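Thiaminase-I (Naegleria gruberi, PDB 4HCW) belongs to the thiaminase I-like enzymes, whose members share a two-lobed alpha/beta fold like that of periplasmic binding proteins. Local coordinates at residues L137-I148 against K198-V208; S156-Y165 against V346-L357. All coordinates share one frame; numbering follows the deposited sequence.

Interaction 1: L137-I148 against K198-V208; sequences LELAQKVGYEQI and KYRTILDSTVV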
# COMPACT_ATOMS: atom_id res chain seq x y z
N LEU A 137 12.48 -14.98 3.51
CA LEU A 137 13.12 -16.00 4.33
C LEU A 137 14.23 -16.69 3.54
O LEU A 137 15.33 -16.88 4.05
CB LEU A 137 12.10 -17.04 4.80
CG LEU A 137 11.21 -16.64 5.99
CD1 LEU A 137 10.22 -17.75 6.29
CD2 LEU A 137 12.07 -16.34 7.21
N GLU A 138 13.92 -17.05 2.31
CA GLU A 138 14.89 -17.65 1.40
C GLU A 138 16.06 -16.71 1.18
O GLU A 138 17.22 -17.13 1.18
CB GLU A 138 14.22 -17.99 0.07
CG GLU A 138 15.17 -18.50 -1.00
CD GLU A 138 14.48 -18.72 -2.33
OE1 GLU A 138 15.18 -18.92 -3.34
OE2 GLU A 138 13.23 -18.68 -2.37
N LEU A 139 15.76 -15.43 1.01
CA LEU A 139 16.78 -14.42 0.76
C LEU A 139 17.64 -14.18 1.99
O LEU A 139 18.86 -14.03 1.88
CB LEU A 139 16.13 -13.10 0.31
CG LEU A 139 17.08 -11.96 -0.08
N ALA A 140 17.00 -14.13 3.16
CA ALA A 140 17.70 -13.85 4.41
C ALA A 140 18.75 -14.91 4.74
O ALA A 140 19.84 -14.59 5.21
CB ALA A 140 16.69 -13.74 5.55
N GLN A 141 18.41 -16.17 4.48
CA GLN A 141 19.32 -17.28 4.73
C GLN A 141 20.55 -17.20 3.83
O GLN A 141 21.66 -17.52 4.24
CB GLN A 141 18.61 -18.61 4.52
CG GLN A 141 17.43 -18.83 5.46
CD GLN A 141 16.55 -19.98 5.01
OE1 GLN A 141 16.76 -20.57 3.96
NE2 GLN A 141 15.54 -20.30 5.82
N LYS A 142 20.33 -16.76 2.59
CA LYS A 142 21.40 -16.71 1.61
C LYS A 142 22.35 -15.53 1.83
O LYS A 142 23.56 -15.67 1.71
CB LYS A 142 20.82 -16.65 0.20
CG LYS A 142 20.04 -17.89 -0.21
CD LYS A 142 19.40 -17.70 -1.58
CE LYS A 142 18.66 -18.94 -2.04
NZ LYS A 142 18.00 -18.71 -3.35
N VAL A 143 21.79 -14.37 2.17
CA VAL A 143 22.59 -13.16 2.32
C VAL A 143 23.39 -13.13 3.63
O VAL A 143 24.44 -12.50 3.71
CB VAL A 143 21.73 -11.88 2.21
CG1 VAL A 143 21.06 -11.81 0.84
CG2 VAL A 143 20.70 -11.83 3.32
N GLY A 144 22.88 -13.82 4.65
CA GLY A 144 23.56 -13.88 5.93
C GLY A 144 23.16 -12.79 6.90
O GLY A 144 22.10 -12.19 6.78
N TYR A 145 24.04 -12.53 7.87
CA TYR A 145 23.77 -11.58 8.94
C TYR A 145 23.99 -10.14 8.51
O TYR A 145 25.08 -9.78 8.06
CB TYR A 145 24.63 -11.92 10.16
CG TYR A 145 24.48 -10.97 11.33
CD1 TYR A 145 23.41 -11.08 12.20
CD2 TYR A 145 25.42 -9.98 11.56
CE1 TYR A 145 23.27 -10.22 13.27
CE2 TYR A 145 25.29 -9.11 12.63
CZ TYR A 145 24.21 -9.24 13.49
OH TYR A 145 24.08 -8.38 14.55
N GLU A 146 22.95 -9.32 8.65
CA GLU A 146 23.01 -7.89 8.32
C GLU A 146 23.49 -7.61 6.90
O GLU A 146 24.63 -7.21 6.69
CB GLU A 146 23.87 -7.12 9.33
CG GLU A 146 23.23 -6.95 10.69
CD GLU A 146 24.08 -6.11 11.63
OE1 GLU A 146 25.23 -5.79 11.26
OE2 GLU A 146 23.59 -5.76 12.72
N GLN A 147 22.60 -7.81 5.93
CA GLN A 147 22.93 -7.56 4.53
C GLN A 147 21.84 -6.74 3.84
O GLN A 147 22.12 -5.76 3.16
CB GLN A 147 23.15 -8.88 3.79
CG GLN A 147 24.36 -8.88 2.87
CD GLN A 147 25.67 -8.76 3.63
OE1 GLN A 147 25.80 -9.27 4.74
NE2 GLN A 147 26.64 -8.08 3.04
N ILE A 148 20.59 -7.16 4.03
CA ILE A 148 19.45 -6.49 3.43
C ILE A 148 19.13 -5.19 4.17
O ILE A 148 19.40 -5.07 5.37
CB ILE A 148 18.20 -7.40 3.45
CG1 ILE A 148 18.57 -8.81 3.00
CG2 ILE A 148 17.09 -6.84 2.57
CD1 ILE A 148 17.40 -9.77 2.97
N LYS A 198 10.74 -17.19 12.38
CA LYS A 198 10.89 -16.74 10.99
C LYS A 198 11.23 -15.26 10.92
O LYS A 198 12.09 -14.84 10.15
CB LYS A 198 9.60 -17.01 10.21
CG LYS A 198 9.09 -18.44 10.31
CD LYS A 198 10.03 -19.42 9.64
CE LYS A 198 9.44 -20.82 9.63
NZ LYS A 198 8.12 -20.86 8.93
N TYR A 199 10.53 -14.46 11.73
CA TYR A 199 10.73 -13.02 11.75
C TYR A 199 12.15 -12.67 12.19
O TYR A 199 12.77 -11.75 11.65
CB TYR A 199 9.72 -12.36 12.70
CG TYR A 199 9.71 -10.85 12.67
CD1 TYR A 199 10.61 -10.11 13.43
CD2 TYR A 199 8.79 -10.15 11.89
CE1 TYR A 199 10.60 -8.73 13.41
CE2 TYR A 199 8.77 -8.77 11.86
CZ TYR A 199 9.68 -8.06 12.62
OH TYR A 199 9.67 -6.69 12.60
N ARG A 200 12.66 -13.42 13.17
CA ARG A 200 13.99 -13.17 13.70
C ARG A 200 15.06 -13.46 12.64
O ARG A 200 16.09 -12.78 12.59
CB ARG A 200 14.24 -14.03 14.94
CG ARG A 200 15.40 -13.55 15.81
CD ARG A 200 15.20 -12.11 16.24
NE ARG A 200 15.91 -11.80 17.48
CZ ARG A 200 17.18 -11.42 17.55
NH1 ARG A 200 17.73 -11.16 18.73
NH2 ARG A 200 17.89 -11.29 16.44
N THR A 201 14.80 -14.45 11.80
CA THR A 201 15.70 -14.80 10.71
C THR A 201 15.86 -13.63 9.75
O THR A 201 16.97 -13.30 9.32
CB THR A 201 15.19 -16.03 9.93
OG1 THR A 201 15.13 -17.17 10.80
CG2 THR A 201 16.11 -16.34 8.75
N ILE A 202 14.74 -12.98 9.44
CA ILE A 202 14.73 -11.83 8.55
C ILE A 202 15.35 -10.61 9.22
O ILE A 202 16.14 -9.89 8.61
CB ILE A 202 13.30 -11.50 8.09
CG1 ILE A 202 12.67 -12.71 7.41
CG2 ILE A 202 13.31 -10.30 7.15
CD1 ILE A 202 11.25 -12.49 6.96
N LEU A 203 14.99 -10.38 10.48
CA LEU A 203 15.51 -9.24 11.24
C LEU A 203 17.03 -9.29 11.38
O LEU A 203 17.70 -8.26 11.38
CB LEU A 203 14.85 -9.17 12.62
CG LEU A 203 15.34 -8.07 13.56
CD1 LEU A 203 15.19 -6.70 12.92
CD2 LEU A 203 14.61 -8.13 14.89
N ASP A 204 17.57 -10.50 11.49
CA ASP A 204 19.02 -10.67 11.63
C ASP A 204 19.75 -10.37 10.32
O ASP A 204 20.95 -10.11 10.32
CB ASP A 204 19.35 -12.09 12.10
CG ASP A 204 18.99 -12.32 13.56
OD1 ASP A 204 18.98 -11.34 14.33
OD2 ASP A 204 18.72 -13.48 13.93
N SER A 205 19.01 -10.40 9.22
CA SER A 205 19.59 -10.13 7.91
C SER A 205 19.45 -8.66 7.52
O SER A 205 19.88 -8.26 6.44
CB SER A 205 18.94 -11.01 6.84
OG SER A 205 19.18 -12.39 7.10
N THR A 206 18.84 -7.87 8.40
CA THR A 206 18.63 -6.46 8.12
C THR A 206 19.65 -5.58 8.84
O THR A 206 19.91 -5.76 10.02
CB THR A 206 17.21 -6.00 8.49
OG1 THR A 206 17.01 -6.17 9.90
CG2 THR A 206 16.17 -6.81 7.74
N VAL A 207 20.21 -4.62 8.11
CA VAL A 207 21.15 -3.67 8.68
C VAL A 207 20.40 -2.56 9.41
O VAL A 207 19.40 -2.05 8.90
CB VAL A 207 22.05 -3.05 7.59
CG1 VAL A 207 23.13 -2.18 8.22
CG2 VAL A 207 22.67 -4.14 6.73
N VAL A 208 20.88 -2.19 10.59
CA VAL A 208 20.28 -1.09 11.33
C VAL A 208 20.55 0.22 10.60
O VAL A 208 21.51 0.93 10.90
CB VAL A 208 20.83 -1.01 12.77
CG1 VAL A 208 20.05 0.02 13.58
CG2 VAL A 208 20.77 -2.37 13.44
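Ser205 meets Ala140, in the last turn of helix 137-143, and Gly144, just beyond it. Its hydroxyl OG lies 3.0 Å from Ala140 O and 2.9 Å from Gly144 O; the acceptor of its single proton is not settled. OG is carried there anti to its own carbonyl carbon (chi1 -63°), with Ser205 CB beside the Ala140 methyl.

Backbone bonds bind the two loops together. Glu146 N donates to Asp204 O at 2.7 Å, in the carbonyl plane on a lone pair. Ser205 O takes two N-H groups: Ile148 N approaches almost in line with the C=O, whereas Gln147 N comes from well above the carbonyl plane. Val207 N answers to Ile148 O at 2.9 Å.

Apolar contact is concentrated on Leu137, whose two methyls divide the work. CD2 lies 3.7 Å from CG1 of Ile202, and CD1 rests against CD of Lys198 at 3.7 Å, the leucine crossing both side chains at about a right angle.

Helices 137-143 and 198-203 pack at 49°, and the loops leaving them, one through the positive-phi Gly144 and the other through the type I turn Leu203-Thr206, close in a single parallel beta bridge between Ile148 and Thr206.

Interaction 2: S156-Y165 against V346-L357; sequences SSSFTVFGLY and VKNCAGVLRPFL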
# COMPACT_ATOMS: atom_id res chain seq x y z
N SER A 156 11.18 -1.67 13.67
CA SER A 156 10.04 -2.38 14.25
C SER A 156 8.78 -1.53 14.30
O SER A 156 8.21 -1.32 15.37
CB SER A 156 10.38 -2.92 15.64
OG SER A 156 11.41 -3.89 15.58
N SER A 157 8.36 -1.03 13.14
CA SER A 157 7.14 -0.24 13.04
C SER A 157 5.94 -1.11 13.37
O SER A 157 5.86 -2.27 12.95
CB SER A 157 6.99 0.34 11.64
OG SER A 157 8.09 1.18 11.32
N SER A 158 5.00 -0.55 14.14
CA SER A 158 3.83 -1.29 14.60
C SER A 158 3.07 -1.94 13.45
O SER A 158 2.68 -3.11 13.53
CB SER A 158 2.89 -0.36 15.37
OG SER A 158 3.56 0.25 16.46
N PHE A 159 2.88 -1.19 12.37
CA PHE A 159 2.14 -1.66 11.21
C PHE A 159 2.90 -2.76 10.47
O PHE A 159 2.29 -3.62 9.83
CB PHE A 159 1.84 -0.49 10.27
CG PHE A 159 0.80 -0.79 9.24
CD1 PHE A 159 -0.55 -0.76 9.57
CD2 PHE A 159 1.16 -1.09 7.94
CE1 PHE A 159 -1.51 -1.03 8.62
CE2 PHE A 159 0.20 -1.36 6.98
CZ PHE A 159 -1.14 -1.33 7.32
N THR A 160 4.22 -2.73 10.56
CA THR A 160 5.06 -3.71 9.88
C THR A 160 5.25 -4.96 10.74
O THR A 160 5.22 -6.08 10.23
CB THR A 160 6.44 -3.12 9.52
OG1 THR A 160 6.25 -1.92 8.76
CG2 THR A 160 7.24 -4.11 8.70
N VAL A 161 5.44 -4.76 12.04
CA VAL A 161 5.55 -5.87 12.99
C VAL A 161 4.28 -6.70 12.96
O VAL A 161 4.33 -7.93 12.90
CB VAL A 161 5.80 -5.36 14.42
CG1 VAL A 161 5.64 -6.49 15.43
CG2 VAL A 161 7.18 -4.73 14.53
N PHE A 162 3.14 -6.02 13.00
CA PHE A 162 1.84 -6.68 12.92
C PHE A 162 1.65 -7.40 11.59
O PHE A 162 1.15 -8.52 11.54
CB PHE A 162 0.72 -5.65 13.13
CG PHE A 162 -0.65 -6.17 12.78
CD1 PHE A 162 -1.35 -6.97 13.67
CD2 PHE A 162 -1.24 -5.86 11.57
CE1 PHE A 162 -2.61 -7.45 13.36
CE2 PHE A 162 -2.50 -6.33 11.25
CZ PHE A 162 -3.19 -7.13 12.15
N GLY A 163 2.07 -6.74 10.51
CA GLY A 163 1.88 -7.27 9.17
C GLY A 163 2.68 -8.54 8.89
O GLY A 163 2.11 -9.55 8.48
N LEU A 164 3.98 -8.48 9.12
CA LEU A 164 4.86 -9.61 8.83
C LEU A 164 4.51 -10.85 9.64
O LEU A 164 4.61 -11.97 9.14
CB LEU A 164 6.33 -9.23 9.06
CG LEU A 164 6.92 -8.20 8.10
CD1 LEU A 164 8.41 -8.06 8.34
CD2 LEU A 164 6.64 -8.59 6.65
N TYR A 165 4.11 -10.65 10.89
CA TYR A 165 3.72 -11.75 11.75
C TYR A 165 2.52 -12.49 11.16
O TYR A 165 2.51 -13.72 11.09
CB TYR A 165 3.39 -11.26 13.16
CG TYR A 165 2.93 -12.36 14.10
CD1 TYR A 165 3.85 -13.13 14.80
CD2 TYR A 165 1.58 -12.61 14.29
CE1 TYR A 165 3.44 -14.13 15.66
CE2 TYR A 165 1.16 -13.61 15.15
CZ TYR A 165 2.09 -14.37 15.83
OH TYR A 165 1.66 -15.36 16.68
N VAL A 346 -4.06 -3.25 16.12
CA VAL A 346 -2.82 -3.44 15.37
C VAL A 346 -1.62 -2.96 16.19
O VAL A 346 -0.60 -3.65 16.26
CB VAL A 346 -2.86 -2.71 14.01
CG1 VAL A 346 -1.47 -2.65 13.38
CG2 VAL A 346 -3.84 -3.40 13.07
N LYS A 347 -1.75 -1.80 16.82
CA LYS A 347 -0.69 -1.26 17.66
C LYS A 347 -0.49 -2.10 18.92
O LYS A 347 0.64 -2.30 19.36
CB LYS A 347 -0.99 0.20 18.04
CG LYS A 347 -0.98 1.17 16.87
CD LYS A 347 -1.21 2.59 17.34
CE LYS A 347 -1.17 3.57 16.18
NZ LYS A 347 -1.39 4.98 16.63
N ASN A 348 -1.59 -2.57 19.49
CA ASN A 348 -1.53 -3.41 20.69
C ASN A 348 -0.90 -4.76 20.41
O ASN A 348 -0.12 -5.27 21.21
CB ASN A 348 -2.93 -3.59 21.29
CG ASN A 348 -3.16 -2.71 22.50
OD1 ASN A 348 -2.26 -2.51 23.32
ND2 ASN A 348 -4.37 -2.17 22.62
N CYS A 349 -1.25 -5.35 19.27
CA CYS A 349 -0.69 -6.63 18.87
C CYS A 349 0.80 -6.49 18.62
O CYS A 349 1.59 -7.36 18.99
CB CYS A 349 -1.38 -7.15 17.60
SG CYS A 349 -0.72 -8.71 16.99
N ALA A 350 1.19 -5.38 18.01
CA ALA A 350 2.59 -5.10 17.74
C ALA A 350 3.38 -4.97 19.04
O ALA A 350 4.52 -5.41 19.13
CB ALA A 350 2.73 -3.84 16.91
N GLY A 351 2.74 -4.35 20.04
CA GLY A 351 3.37 -4.17 21.33
C GLY A 351 3.63 -5.48 22.05
O GLY A 351 4.59 -5.61 22.79
N VAL A 352 2.76 -6.46 21.81
CA VAL A 352 2.91 -7.78 22.41
C VAL A 352 4.03 -8.55 21.72
O VAL A 352 4.84 -9.21 22.38
CB VAL A 352 1.60 -8.58 22.31
CG1 VAL A 352 1.81 -10.02 22.76
CG2 VAL A 352 0.51 -7.92 23.14
N LEU A 353 4.09 -8.44 20.40
CA LEU A 353 5.04 -9.21 19.59
C LEU A 353 6.49 -8.75 19.75
O LEU A 353 7.40 -9.58 19.77
CB LEU A 353 4.63 -9.16 18.12
CG LEU A 353 3.31 -9.83 17.75
CD1 LEU A 353 2.91 -9.48 16.33
CD2 LEU A 353 3.41 -11.34 17.91
N ARG A 354 6.70 -7.44 19.85
CA ARG A 354 8.05 -6.87 19.86
C ARG A 354 9.08 -7.49 20.82
O ARG A 354 10.22 -7.73 20.41
CB ARG A 354 8.00 -5.34 20.02
CG ARG A 354 7.86 -4.60 18.70
CD ARG A 354 8.33 -3.16 18.81
NE ARG A 354 7.38 -2.31 19.53
CZ ARG A 354 6.46 -1.57 18.93
NH1 ARG A 354 6.35 -1.56 17.61
NH2 ARG A 354 5.63 -0.83 19.66
N PRO A 355 8.70 -7.75 22.09
CA PRO A 355 9.69 -8.38 22.98
C PRO A 355 10.14 -9.75 22.49
O PRO A 355 11.25 -10.18 22.81
CB PRO A 355 8.92 -8.52 24.30
CG PRO A 355 7.91 -7.43 24.25
CD PRO A 355 7.49 -7.35 22.82
N PHE A 356 9.30 -10.42 21.71
CA PHE A 356 9.62 -11.75 21.20
C PHE A 356 10.32 -11.68 19.84
O PHE A 356 10.38 -12.68 19.12
CB PHE A 356 8.35 -12.60 21.08
CG PHE A 356 7.62 -12.78 22.39
CD1 PHE A 356 7.93 -13.83 23.23
CD2 PHE A 356 6.64 -11.88 22.78
CE1 PHE A 356 7.26 -14.00 24.43
CE2 PHE A 356 5.98 -12.03 23.98
CZ PHE A 356 6.29 -13.10 24.80
N LEU A 357 10.84 -10.51 19.51
CA LEU A 357 11.51 -10.31 18.23
C LEU A 357 12.94 -9.81 18.43
O LEU A 357 13.73 -10.44 19.14
CB LEU A 357 10.73 -9.33 17.36
CG LEU A 357 9.25 -9.66 17.14
CD1 LEU A 357 8.58 -8.59 16.28
CD2 LEU A 357 9.09 -11.03 16.51
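Phe162 and Tyr165 each receive a branched aliphatic side chain over one ring face. Val346 CG2 stands 3.8 Å from the centroid of the Phe162 ring, close to its normal, while CG1 of the same valine lies against Phe162 CG. Leu353 does likewise for Tyr165: its CD2 is 3.7 Å from that ring's centroid, and its CD1 reaches back to CG and CB of the tyrosine. Cys349 approaches Phe162 differently, its SG lying in the ring plane at the edge, 3.8 Å from CD1, a sulfur-aromatic contact. Nearer the chain end, Val161 CG1, anti to its backbone N (chi1 169°), meets Leu357 CD1 at 3.7 Å and the CB of Leu353.

The small residue Ala350 lets the backbones come near: its CB sits 3.5 Å from Ser158 O, where the axes of helices 158-165 and 346-353 approach to 8.2 Å and cross at 76°. At the margin Arg354, bent at chi3, turns its guanidinium to Ser156, and NH1 makes a weak hydrogen bond of 2.9 Å to Ser156 O. That carbonyl is presented by the Schellman motif ending helix 151-155, in which Ser156 is the positive-phi residue.

Further out, Tyr165 OH bonds to Asn192 N, and Phe159 stacks edge-to-face with Tyr54. Leu184 and Phe341, both from loops, pack on Phe162, and Pro185 touches Cys349. Helix 158-169 also packs on helix 151-155, through Thr160 and Leu164, and on helix 193-203, whose Thr196 and Tyr199 reach Leu357.

The centres of the two interactions lie about 18 Å apart, on the same side of the chain's centre. Their segments alternate along the sequence, 137-148, 156-165, 198-208 and 346-357, so the two contacts interlock in the chain. Tyr199 of helix 193-203 joins them directly: its side chain packs on Val161, Leu164 and Leu357 of interaction 2. Leu137 and Lys198 add a second link by touching Leu168, farther along helix 158-169. Together the contacts tie the carboxyl end of the chain, which closes with Leu357, into a helical cluster built largely from the Thiaminase I-like N-terminal family region.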